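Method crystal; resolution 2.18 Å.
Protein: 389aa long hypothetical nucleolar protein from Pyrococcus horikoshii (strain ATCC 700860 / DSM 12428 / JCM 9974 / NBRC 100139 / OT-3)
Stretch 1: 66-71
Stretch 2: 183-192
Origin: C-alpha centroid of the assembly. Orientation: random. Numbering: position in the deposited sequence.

Stretch 1 (66-71) YLPEGL
Stretch 2, residues 183-192: GLPSMVTARV

A tight turn can dock against a distant helix by pairing one bidentate salt bridge with a small apolar cluster, and residues 66-71 and 183-192 of this hypothetical nucleolar protein from Pyrococcus horikoshii illustrate the arrangement. Sequence separates the touching residues by at least 117 positions, yet 351 Å² of surface, both sides summed, is buried between them.

The strongest link joins Glu 69 to Arg 191. Arg 191 NE donates to Glu 69 OE2 at 2.8 Å with an N-H...O angle of 147°, and Arg 191 NH2 donates to Glu 69 OE1 at 3.0 Å and 149°. Two nitrogens on one side of the guanidinium thus meet both carboxylate oxygens, and OE2 lies at the edge of the guanidinium, near its plane. Both residues direct CA-to-CB toward the other stretch. Glu 69 bends through chi1 p (65°), chi2 m (-88°) and chi3 58°; Arg 191 turns twice, chi1 and chi2 both m (-81°, -84°), then extends with chi3 and chi4 near 180°. Glu 69 is buried, so its charge benefits from a paired partner, and OE2 is also hydrogen-bonded elsewhere in the structure.

The turn that presents the carboxylate is type I, from Leu 67 to Gly 70, closed by Gly 70 N to Leu 67 O at 2.7 Å. Pro 68 (phi/psi -57/-19) and Glu 69 (-99/8) occupy its central positions; proline's restricted phi suits the first of these. Leu 67 enters extended at -118/104, and Gly 70 (-99/131) starts the strand that continues through Leu 71 (-131/145). A CB on Gly 70 would point toward the helix and be crowded by Leu 67 O at 3.1 Å, which glycine avoids.

In the second stretch, Gly 183 (-70/157) is the N-cap of a helix running from Leu 184 through Val 192 and beyond. Its carbonyl O accepts from Met 187 N at 3.1 Å, and Val 192 N reaches Val 188 O at 2.8 Å; the Arg 191 N to Met 187 O bond, at 3.3 Å, is weak. Thr 189, chi1 m, folds OG1 back to Pro 185 O at 3.0 Å. In register, the CA of Leu 67 lies 7.8 Å from the CA of Val 188, and the CA of Gly 70 lies 7.6 Å from the CA of Leu 184.

Leu 67 is the apolar centre, its 92 Å² of covered area the largest of any residue here. With chi1 m (-69°) and chi2 t (171°), it places CD1 3.4 Å from Leu 184 CD1, 3.5 Å from Met 187 CB and 4.4 Å from Val 188 CG2, while its CD2 lies 3.8 Å from Arg 191 CG. Leu 184 starts sideways, but its t, p rotamer brings its end nearer. Met 187 directs CA-to-CB toward the turn and, through m, t, m, carries CE to 4.4 Å from Gly 70 CA. Leu 67 and Met 187 are both buried, and their apolar side chains bring no charge needing a partner. Beside the salt bridge, Pro 68 CG lies 3.3 Å from Arg 191 NH2. Polar pairing and aliphatic packing therefore meet on Arg 191, whose methylene chain packs on Leu 67 while its charged end pairs with Glu 69.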

# COMPACT_ATOMS: atom_id res chain seq x y z
N TYR A 66 8.69 8.99 14.94
CA TYR A 66 9.50 9.34 13.77
C TYR A 66 8.75 10.24 12.79
O TYR A 66 9.34 11.11 12.14
CB TYR A 66 9.96 8.08 13.05
CG TYR A 66 11.01 7.27 13.77
CD1 TYR A 66 12.28 7.79 13.99
CD2 TYR A 66 10.75 5.97 14.20
CE1 TYR A 66 13.26 7.05 14.64
CE2 TYR A 66 11.72 5.22 14.84
CZ TYR A 66 12.97 5.77 15.06
OH TYR A 66 13.95 5.04 15.69
N LEU A 67 7.44 10.02 12.67
CA LEU A 67 6.61 10.84 11.79
C LEU A 67 5.55 11.57 12.61
O LEU A 67 4.57 10.97 13.04
CB LEU A 67 5.92 9.98 10.73
CG LEU A 67 6.76 9.34 9.63
CD1 LEU A 67 5.87 8.39 8.88
CD2 LEU A 67 7.30 10.39 8.69
N PRO A 68 5.75 12.88 12.81
CA PRO A 68 4.77 13.70 13.54
C PRO A 68 3.38 13.65 12.92
O PRO A 68 2.40 13.98 13.59
CB PRO A 68 5.36 15.12 13.47
CG PRO A 68 6.45 15.07 12.46
CD PRO A 68 6.94 13.66 12.42
N GLU A 69 3.27 13.24 11.66
CA GLU A 69 1.96 13.09 11.04
C GLU A 69 1.49 11.64 11.05
O GLU A 69 0.47 11.31 10.45
CB GLU A 69 1.96 13.64 9.61
CG GLU A 69 2.86 12.88 8.63
CD GLU A 69 4.28 13.40 8.62
OE1 GLU A 69 4.93 13.40 9.68
OE2 GLU A 69 4.75 13.80 7.53
N GLY A 70 2.22 10.77 11.74
CA GLY A 70 1.89 9.35 11.75
C GLY A 70 1.10 8.86 12.96
O GLY A 70 1.48 9.12 14.10
N LEU A 71 0.03 8.12 12.70
CA LEU A 71 -0.71 7.42 13.75
C LEU A 71 -0.92 5.99 13.31
O LEU A 71 -1.12 5.74 12.12
CB LEU A 71 -2.07 8.07 14.02
CG LEU A 71 -2.12 9.39 14.80
CD1 LEU A 71 -3.53 9.94 14.80
CD2 LEU A 71 -1.62 9.20 16.20
N GLY A 183 0.66 3.53 4.44
CA GLY A 183 1.68 2.80 5.18
C GLY A 183 2.83 3.67 5.63
O GLY A 183 3.08 4.73 5.05
N LEU A 184 3.53 3.23 6.68
CA LEU A 184 4.69 3.95 7.19
C LEU A 184 5.76 4.16 6.10
O LEU A 184 6.20 5.29 5.89
CB LEU A 184 5.27 3.23 8.42
CG LEU A 184 6.62 3.64 9.01
CD1 LEU A 184 6.66 5.10 9.31
CD2 LEU A 184 6.93 2.86 10.28
N PRO A 185 6.17 3.09 5.38
CA PRO A 185 7.16 3.33 4.33
C PRO A 185 6.73 4.36 3.28
O PRO A 185 7.55 5.19 2.87
CB PRO A 185 7.34 1.95 3.69
CG PRO A 185 6.27 1.09 4.24
CD PRO A 185 5.88 1.65 5.54
N SER A 186 5.45 4.35 2.89
CA SER A 186 4.96 5.32 1.91
C SER A 186 5.06 6.75 2.44
O SER A 186 5.36 7.68 1.68
CB SER A 186 3.53 5.00 1.52
OG SER A 186 3.47 3.87 0.67
N MET A 187 4.80 6.94 3.73
CA MET A 187 4.91 8.25 4.35
C MET A 187 6.36 8.73 4.43
O MET A 187 6.64 9.90 4.19
CB MET A 187 4.29 8.22 5.74
CG MET A 187 2.78 8.18 5.74
SD MET A 187 2.15 8.52 7.39
CE MET A 187 2.22 6.89 8.14
N VAL A 188 7.26 7.83 4.78
CA VAL A 188 8.69 8.13 4.80
C VAL A 188 9.15 8.62 3.42
O VAL A 188 9.96 9.54 3.31
CB VAL A 188 9.52 6.90 5.23
CG1 VAL A 188 11.00 7.21 5.16
CG2 VAL A 188 9.14 6.47 6.64
N THR A 189 8.61 8.00 2.37
CA THR A 189 8.96 8.34 1.00
C THR A 189 8.79 9.84 0.71
O THR A 189 9.71 10.50 0.24
CB THR A 189 8.12 7.53 -0.02
OG1 THR A 189 8.40 6.14 0.13
CG2 THR A 189 8.44 7.96 -1.44
N ALA A 190 7.61 10.38 1.00
CA ALA A 190 7.33 11.79 0.75
C ALA A 190 8.22 12.70 1.59
O ALA A 190 8.66 13.76 1.13
CB ALA A 190 5.86 12.10 1.00
N ARG A 191 8.47 12.30 2.83
CA ARG A 191 9.37 13.04 3.70
C ARG A 191 10.79 13.09 3.13
O ARG A 191 11.42 14.15 3.09
CB ARG A 191 9.39 12.41 5.10
CG ARG A 191 8.22 12.82 5.97
CD ARG A 191 8.53 14.14 6.66
NE ARG A 191 7.48 14.52 7.60
CZ ARG A 191 7.54 15.58 8.39
NH1 ARG A 191 8.60 16.38 8.35
NH2 ARG A 191 6.54 15.85 9.22
N VAL A 192 11.29 11.94 2.71
CA VAL A 192 12.64 11.80 2.19
C VAL A 192 12.83 12.63 0.91
O VAL A 192 13.95 13.01 0.56
CB VAL A 192 12.96 10.30 1.95
CG1 VAL A 192 14.20 10.11 1.10
CG2 VAL A 192 13.08 9.58 3.29